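Local coordinates for uncharacterized protein (Borrelia turicatae, PDB 5VJ4) that is a putative surface protein of relapsing fever spirochetes, differentially regulated in the tick-mammalian transmission cycle, whose precise role is unknown but which may bind lipids, at residues T207-F210 and V215-A218. Numbering follows the deposited sequence.
Sequences TDRF and VYYA. With SO4 (sulfate ion), chain D; SO4 (sulfate ion), chain F.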
loop_
_atom_site.group_PDB
_atom_site.type_symbol
_atom_site.label_atom_id
_atom_site.label_comp_id
_atom_site.label_asym_id
_atom_site.label_seq_id
_atom_site.Cartn_x
_atom_site.Cartn_y
_atom_site.Cartn_z
ATOM N N THR A 207 10.444 -23.839 6.227
ATOM C CA THR A 207 10.739 -23.631 7.634
ATOM C C THR A 207 11.879 -22.634 7.868
ATOM O O THR A 207 11.756 -21.778 8.753
ATOM C CB THR A 207 11.071 -24.957 8.320
ATOM O OG1 THR A 207 12.138 -25.616 7.611
ATOM C CG2 THR A 207 9.849 -25.833 8.336
ATOM N N ASP A 208 12.952 -22.721 7.071
ATOM C CA ASP A 208 14.093 -21.811 7.237
ATOM C C ASP A 208 13.682 -20.353 7.081
ATOM O O ASP A 208 14.030 -19.514 7.924
ATOM C CB ASP A 208 15.205 -22.101 6.245
ATOM C CG ASP A 208 15.607 -23.538 6.230
ATOM O OD1 ASP A 208 16.099 -24.017 7.280
ATOM O OD2 ASP A 208 15.436 -24.172 5.160
ATOM N N ARG A 209 12.940 -20.062 6.009
ATOM C CA ARG A 209 12.430 -18.721 5.805
ATOM C C ARG A 209 11.457 -18.267 6.885
ATOM O O ARG A 209 11.542 -17.124 7.335
ATOM C CB ARG A 209 11.816 -18.539 4.416
ATOM C CG ARG A 209 11.285 -17.131 4.147
ATOM C CD ARG A 209 12.358 -16.062 4.228
ATOM N NE ARG A 209 11.854 -14.781 3.746
ATOM C CZ ARG A 209 12.412 -13.607 4.027
ATOM N NH1 ARG A 209 13.491 -13.516 4.808
ATOM N NH2 ARG A 209 11.867 -12.511 3.532
ATOM N N PHE A 210 10.544 -19.139 7.297
ATOM C CA PHE A 210 9.576 -18.747 8.308
ATOM C C PHE A 210 10.305 -18.287 9.571
ATOM O O PHE A 210 10.011 -17.224 10.120
ATOM C CB PHE A 210 8.563 -19.855 8.634
ATOM C CG PHE A 210 7.715 -19.522 9.812
ATOM C CD1 PHE A 210 8.207 -19.685 11.118
ATOM C CD2 PHE A 210 6.425 -18.985 9.635
ATOM C CE1 PHE A 210 7.423 -19.329 12.218
ATOM C CE2 PHE A 210 5.632 -18.622 10.747
ATOM C CZ PHE A 210 6.133 -18.795 12.042
ATOM N N VAL A 215 11.372 -13.372 13.050
ATOM C CA VAL A 215 12.072 -12.656 14.119
ATOM C C VAL A 215 12.434 -11.221 13.746
ATOM O O VAL A 215 12.811 -10.454 14.618
ATOM C CB VAL A 215 13.316 -13.381 14.663
ATOM C CG1 VAL A 215 12.918 -14.616 15.479
ATOM C CG2 VAL A 215 14.282 -13.690 13.541
ATOM N N TYR A 216 12.313 -10.868 12.468
ATOM C CA TYR A 216 12.443 -9.490 12.042
ATOM C C TYR A 216 11.567 -8.545 12.870
ATOM O O TYR A 216 11.838 -7.334 12.924
ATOM C CB TYR A 216 12.089 -9.306 10.556
ATOM C CG TYR A 216 13.006 -9.970 9.541
ATOM C CD1 TYR A 216 14.355 -10.221 9.818
ATOM C CD2 TYR A 216 12.532 -10.310 8.274
ATOM C CE1 TYR A 216 15.187 -10.797 8.868
ATOM C CE2 TYR A 216 13.359 -10.906 7.320
ATOM C CZ TYR A 216 14.673 -11.156 7.628
ATOM O OH TYR A 216 15.479 -11.752 6.704
ATOM N N TYR A 217 10.526 -9.092 13.505
ATOM C CA TYR A 217 9.494 -8.254 14.116
ATOM C C TYR A 217 9.752 -7.995 15.593
ATOM O O TYR A 217 9.192 -7.065 16.159
ATOM C CB TYR A 217 8.067 -8.802 13.816
ATOM C CG TYR A 217 7.616 -8.450 12.399
ATOM C CD1 TYR A 217 7.906 -9.293 11.332
ATOM C CD2 TYR A 217 6.950 -7.244 12.118
ATOM C CE1 TYR A 217 7.540 -8.961 10.025
ATOM C CE2 TYR A 217 6.590 -6.895 10.808
ATOM C CZ TYR A 217 6.889 -7.756 9.762
ATOM O OH TYR A 217 6.533 -7.440 8.460
ATOM N N ALA A 218 10.606 -8.807 16.216
ATOM C CA ALA A 218 10.912 -8.648 17.635
ATOM C C ALA A 218 11.462 -7.241 17.961
ATOM O O ALA A 218 10.857 -6.540 18.795
ATOM C CB ALA A 218 11.827 -9.740 18.107
HETATM S S SO4 D . 12.899 -21.656 2.438
HETATM O O1 SO4 D . 13.209 -22.587 1.306
HETATM O O2 SO4 D . 14.053 -20.736 2.621
HETATM O O3 SO4 D . 12.711 -22.303 3.764
HETATM O O4 SO4 D . 11.636 -20.963 2.067
HETATM S S SO4 F . 10.720 -27.084 4.403
HETATM O O1 SO4 F . 11.425 -27.846 3.352
HETATM O O2 SO4 F . 11.518 -25.893 4.774
HETATM O O3 SO4 F . 10.600 -27.844 5.669
HETATM O O4 SO4 F . 9.398 -26.753 3.804
#
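R209 of the short helix 207-214, part of an all-helical fold, meets Y216, in the link to helix 218-222, beside helix 263-301. R209 NH1 lies 3.3 Å from Y216 OH in a weak hydrogen bond, bent to 135° at the hydrogen. The hydroxyl sits at the guanidinium edge, in its plane, while the ring is turned 69° from that plane, so this is no stack. Arginine suits the place because its long chain, with CG anti to the backbone N (chi1 -179°) and a bend at chi2, spans the distance and offers several N-H groups: NH1 also bonds Q212 OE1, and NH2 bonds D283 O on helix 263-301. Tyrosine suits its own by offering R209 a hydroxyl and the cation of R286 an aromatic ring. The buried F210 packs on helix 145-171 and meets F200 of helix 176-201; Y217 lies on helices 176-201 and 263-301. At the start of helix 207-214, backbone N-H groups not yet used by the helix suit anions, and two sulfates, probably from the crystallisation liquor, bind there. R209 N meets O3 of one at 3.2 Å, nearly straight. T207's hydroxyl joins its own N-H on the other: N is 2.7 Å and OG1 2.9 Å from the same sulfate oxygen, O2.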